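Local structure of putative integrase (Listeria innocua, 5U96) at residues 7-10 with 11-15; 42-45 with 46-50. The protein is a putative serine integrase that probably binds DNA and exchanges its strands, with a coiled-coil domain, present here, whose interactions mediate the direction of recombination. All coordinates share one frame; numbering follows the deposited sequence.

Interaction 1 (7-10 with 11-15); sequences LKIE and HAKKK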
loop_
_atom_site.group_PDB
_atom_site.type_symbol
_atom_site.label_atom_id
_atom_site.label_comp_id
_atom_site.label_asym_id
_atom_site.label_seq_id
_atom_site.Cartn_x
_atom_site.Cartn_y
_atom_site.Cartn_z
ATOM N N LEU A 7 -15.053 10.261 2.752
ATOM C CA LEU A 7 -14.549 9.570 3.932
ATOM C C LEU A 7 -14.896 8.085 3.896
ATOM O O LEU A 7 -14.113 7.249 4.347
ATOM C CB LEU A 7 -15.103 10.209 5.206
ATOM C CG LEU A 7 -14.561 11.605 5.512
ATOM C CD1 LEU A 7 -15.694 12.589 5.749
ATOM C CD2 LEU A 7 -13.627 11.567 6.713
ATOM N N LYS A 8 -16.071 7.757 3.364
ATOM C CA LYS A 8 -16.494 6.363 3.264
ATOM C C LYS A 8 -15.576 5.587 2.328
ATOM O O LYS A 8 -15.348 4.393 2.522
ATOM C CB LYS A 8 -17.941 6.261 2.781
ATOM C CG LYS A 8 -18.973 6.701 3.807
ATOM C CD LYS A 8 -20.390 6.550 3.270
ATOM C CE LYS A 8 -21.410 7.268 4.142
ATOM N NZ LYS A 8 -21.171 8.736 4.181
ATOM N N ILE A 9 -15.057 6.264 1.309
ATOM C CA ILE A 9 -14.077 5.656 0.422
ATOM C C ILE A 9 -12.762 5.466 1.169
ATOM O O ILE A 9 -12.125 4.420 1.063
ATOM C CB ILE A 9 -13.832 6.505 -0.842
ATOM C CG1 ILE A 9 -15.108 6.568 -1.692
ATOM C CG2 ILE A 9 -12.665 5.931 -1.646
ATOM C CD1 ILE A 9 -14.940 7.303 -3.008
ATOM N N GLU A 10 -12.361 6.488 1.920
ATOM C CA GLU A 10 -11.128 6.430 2.694
ATOM C C GLU A 10 -11.200 5.327 3.746
ATOM O O GLU A 10 -10.203 4.663 4.030
ATOM C CB GLU A 10 -10.848 7.779 3.360
ATOM C CG GLU A 10 -10.297 8.838 2.413
ATOM C CD GLU A 10 -8.916 8.494 1.882
ATOM O OE1 GLU A 10 -8.182 7.747 2.562
ATOM O OE2 GLU A 10 -8.567 8.968 0.781
ATOM N N HIS A 11 -12.384 5.134 4.317
ATOM C CA HIS A 11 -12.596 4.063 5.283
ATOM C C HIS A 11 -12.511 2.710 4.591
ATOM O O HIS A 11 -12.005 1.744 5.159
ATOM C CB HIS A 11 -13.949 4.223 5.978
ATOM C CG HIS A 11 -14.019 5.406 6.891
ATOM N ND1 HIS A 11 -15.160 6.163 7.043
ATOM C CD2 HIS A 11 -13.088 5.961 7.703
ATOM C CE1 HIS A 11 -14.930 7.135 7.906
ATOM N NE2 HIS A 11 -13.679 7.035 8.322
ATOM N N ALA A 12 -13.009 2.648 3.360
ATOM C CA ALA A 12 -12.856 1.452 2.546
ATOM C C ALA A 12 -11.385 1.278 2.197
ATOM O O ALA A 12 -10.868 0.165 2.186
ATOM C CB ALA A 12 -13.703 1.541 1.289
ATOM N N LYS A 13 -10.709 2.391 1.921
ATOM C CA LYS A 13 -9.273 2.364 1.673
ATOM C C LYS A 13 -8.525 1.984 2.947
ATOM O O LYS A 13 -7.445 1.396 2.887
ATOM C CB LYS A 13 -8.783 3.719 1.154
ATOM C CG LYS A 13 -9.128 3.991 -0.307
ATOM C CD LYS A 13 -8.657 5.368 -0.773
ATOM C CE LYS A 13 -7.151 5.545 -0.624
ATOM N NZ LYS A 13 -6.664 6.801 -1.260
ATOM N N LYS A 14 -9.105 2.317 4.096
ATOM C CA LYS A 14 -8.500 1.985 5.381
ATOM C C LYS A 14 -8.753 0.525 5.742
ATOM O O LYS A 14 -7.858 -0.158 6.239
ATOM C CB LYS A 14 -9.036 2.895 6.489
ATOM C CG LYS A 14 -8.161 2.917 7.736
ATOM C CD LYS A 14 -8.804 3.695 8.875
ATOM C CE LYS A 14 -7.895 3.742 10.095
ATOM N NZ LYS A 14 -7.570 5.134 10.507
ATOM N N LYS A 15 -9.974 0.056 5.498
ATOM C CA LYS A 15 -10.338 -1.328 5.792
ATOM C C LYS A 15 -9.437 -2.296 5.044
ATOM O O LYS A 15 -8.781 -3.142 5.653
ATOM C CB LYS A 15 -11.798 -1.608 5.423
ATOM C CG LYS A 15 -12.171 -3.090 5.491
ATOM C CD LYS A 15 -13.579 -3.358 4.997
ATOM C CE LYS A 15 -13.828 -4.855 4.861
ATOM N NZ LYS A 15 -13.128 -5.442 3.681
#

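Interaction 2 (42-45 with 46-50); sequences INYY and EAQIE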
loop_
_atom_site.group_PDB
_atom_site.type_symbol
_atom_site.label_atom_id
_atom_site.label_comp_id
_atom_site.label_asym_id
_atom_site.label_seq_id
_atom_site.Cartn_x
_atom_site.Cartn_y
_atom_site.Cartn_z
ATOM N N ILE A 42 -8.257 11.447 6.073
ATOM C CA ILE A 42 -9.474 11.420 6.875
ATOM C C ILE A 42 -9.535 12.654 7.767
ATOM O O ILE A 42 -10.613 13.173 8.057
ATOM C CB ILE A 42 -9.553 10.153 7.754
ATOM C CG1 ILE A 42 -9.643 8.901 6.877
ATOM C CG2 ILE A 42 -10.748 10.234 8.699
ATOM C CD1 ILE A 42 -9.507 7.600 7.645
ATOM N N ASN A 43 -8.367 13.118 8.196
ATOM C CA ASN A 43 -8.275 14.248 9.108
ATOM C C ASN A 43 -8.708 15.557 8.454
ATOM O O ASN A 43 -9.420 16.357 9.063
ATOM C CB ASN A 43 -6.845 14.382 9.634
ATOM C CG ASN A 43 -6.760 15.222 10.893
ATOM O OD1 ASN A 43 -7.757 15.437 11.581
ATOM N ND2 ASN A 43 -5.561 15.699 11.203
ATOM N N TYR A 44 -8.273 15.774 7.217
ATOM C CA TYR A 44 -8.608 16.997 6.494
ATOM C C TYR A 44 -10.098 17.047 6.167
ATOM O O TYR A 44 -10.726 18.101 6.269
ATOM C CB TYR A 44 -7.785 17.113 5.207
ATOM C CG TYR A 44 -7.957 18.446 4.507
ATOM C CD1 TYR A 44 -7.392 19.602 5.028
ATOM C CD2 TYR A 44 -8.688 18.551 3.331
ATOM C CE1 TYR A 44 -7.548 20.825 4.400
ATOM C CE2 TYR A 44 -8.847 19.769 2.692
ATOM C CZ TYR A 44 -8.277 20.903 3.233
ATOM O OH TYR A 44 -8.436 22.119 2.604
ATOM N N TYR A 45 -10.657 15.905 5.775
ATOM C CA TYR A 45 -12.082 15.813 5.474
ATOM C C TYR A 45 -12.909 16.179 6.702
ATOM O O TYR A 45 -13.984 16.766 6.587
ATOM C CB TYR A 45 -12.444 14.404 4.991
ATOM C CG TYR A 45 -11.956 14.056 3.594
ATOM C CD1 TYR A 45 -11.728 15.044 2.643
ATOM C CD2 TYR A 45 -11.733 12.736 3.228
ATOM C CE1 TYR A 45 -11.289 14.725 1.371
ATOM C CE2 TYR A 45 -11.291 12.408 1.958
ATOM C CZ TYR A 45 -11.071 13.407 1.033
ATOM O OH TYR A 45 -10.633 13.088 -0.231
ATOM N N GLU A 46 -12.398 15.830 7.878
ATOM C CA GLU A 46 -13.027 16.219 9.132
ATOM C C GLU A 46 -12.809 17.701 9.401
ATOM O O GLU A 46 -13.715 18.406 9.844
ATOM C CB GLU A 46 -12.468 15.392 10.292
ATOM C CG GLU A 46 -13.012 13.975 10.370
ATOM C CD GLU A 46 -12.108 13.040 11.156
ATOM O OE1 GLU A 46 -11.146 13.522 11.788
ATOM O OE2 GLU A 46 -12.362 11.817 11.138
ATOM N N ALA A 47 -11.597 18.164 9.118
ATOM C CA ALA A 47 -11.193 19.524 9.449
ATOM C C ALA A 47 -11.864 20.565 8.556
ATOM O O ALA A 47 -12.091 21.695 8.982
ATOM C CB ALA A 47 -9.687 19.653 9.355
ATOM N N GLN A 48 -12.171 20.193 7.318
ATOM C CA GLN A 48 -12.827 21.117 6.398
ATOM C C GLN A 48 -14.230 21.471 6.876
ATOM O O GLN A 48 -14.721 22.571 6.625
ATOM C CB GLN A 48 -12.893 20.529 4.989
ATOM C CG GLN A 48 -11.639 20.753 4.167
ATOM C CD GLN A 48 -11.879 20.552 2.684
ATOM O OE1 GLN A 48 -11.965 21.514 1.921
ATOM N NE2 GLN A 48 -11.984 19.296 2.267
ATOM N N ILE A 49 -14.873 20.533 7.562
ATOM C CA ILE A 49 -16.218 20.757 8.077
ATOM C C ILE A 49 -16.204 21.803 9.190
ATOM O O ILE A 49 -17.181 22.529 9.381
ATOM C CB ILE A 49 -16.841 19.444 8.596
ATOM C CG1 ILE A 49 -17.114 18.505 7.416
ATOM C CG2 ILE A 49 -18.121 19.732 9.385
ATOM C CD1 ILE A 49 -17.821 17.221 7.782
ATOM N N GLU A 50 -15.095 21.877 9.918
ATOM C CA GLU A 50 -14.930 22.879 10.967
ATOM C C GLU A 50 -15.018 24.280 10.370
ATOM O O GLU A 50 -15.650 25.169 10.941
ATOM C CB GLU A 50 -13.598 22.680 11.693
ATOM C CG GLU A 50 -13.492 21.339 12.410
ATOM C CD GLU A 50 -12.077 21.004 12.843
ATOM O OE1 GLU A 50 -11.196 21.885 12.749
ATOM O OE2 GLU A 50 -11.846 19.854 13.274
HETATM O O HOH W 1 -10.431 16.150 13.229
HETATM O O HOH W 2 -9.740 23.538 0.793
#

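Interaction 1 (7-10 with 11-15)
Glu10 and Lys13, one helical turn apart, are joined by a salt bridge of 3.5 Å between Glu10 OE2 and Lys13 NZ. The two side chains run alongside each other and point the same way; the acid bends at its second torsion (chi2 -66°) and the lysine at its third, and these bends bring carboxylate and ammonium together on one flank of helix 7-23. Acid-lysine pairs three residues apart are common in helices; this one lies on the first arm of the coiled-coil hairpin. Lys13 CD lies 4.1 Å from Ile9 CG2. Glu10 packs on Ile38 and Gln41 of helix 28-50, and Lys13 on Ile22 of the second subunit.

The backbone supplies the i to i+4 ladder. His11 N donates to Leu7 O at 2.7 Å, Ala12 N to Lys8 O and Lys13 N to Ile9 O at 2.6 Å, while Lys14 N to Glu10 O is weak, its N-H meeting the acceptor at 126°.

The His11 imidazole lies back along the helix over the preceding turn: with CG beside its own backbone N (chi1 -69°), one ring face covers Leu7 O, which sits 3.0 Å from the ring plane and displaced toward the rim. His11 CE1 then reaches Leu7 CB at 4.1 Å. Lys14 turns elsewhere, to a salt bridge with Asp39.

Glu10 OE1 is buried with no polar partner in the model, and the rather long bridge through OE2 links the carboxylate to Lys13, whose ammonium would be expected to offset part of its charge.

Interaction 2 (42-45 with 46-50)
Gln48 lays its side chain across one face of the Tyr44 ring, a CH-pi contact in which Gln48 CG stands 3.7 Å from the ring centroid. The methylene is displaced toward the rim, 28° off the ring normal. Tyr44 swings its ring forward along the helix because CG lies anti to the backbone N (chi1 -173°); Gln48 has CG beside its own N and an extended chain beyond, which carries it back to meet the ring. Ring and amide planes are only 25° apart. One water links the polar ends, 2.6 Å from Tyr44 OH and donating to Gln48 OE1. Gln48 NE2 also lies at the edge of the Tyr45 ring, near its plane, 4.3 Å from Tyr45 CD1.

Glu46 stretches alongside Ile42, its OE2 3.3 Å from Ile42 CG2. Asn43 crosses it at about a right angle, with amide and carboxylate planes strongly turned against each other. Their oxygens do not pair directly: a second water donates both to Asn43 OD1 and to Glu46 OE1, at 3.1 Å from the latter.

Beneath the side chains, Glu46 N, Ala47 N and Gln48 N bond to Ile42 O, Asn43 O and Tyr44 O in the usual helical pattern.

Ile42 and Tyr45 pack on Leu7 and Glu10 of helix 7-23, whereas Asn43 and Tyr44 are exposed, so helix 28-50 here turns one flank to helix 7-23 and the other outward, and no other protein chain of the assembly touches residues 42-50.

In the fold
Interaction 1, on helix 7-23, and interaction 2, near the C-terminal end of helix 28-50, lie on the two arms of one antiparallel helical hairpin, with centres about 14 Å apart. Leu7 and Glu10 bridge them: Leu7 CD2 packs 3.5 Å from Tyr45 CB, and Glu10 CG lies 3.7 Å from Tyr45 CE2. Glu10 CB also meets Ile42 CG1 at 3.9 Å. Glu10 thus belongs both to the intrahelical pair and to the interhelix packing. The second subunit touches interaction 1 but not interaction 2. No ligand or active site lies at either contact; both belong to the coiled-coil domain.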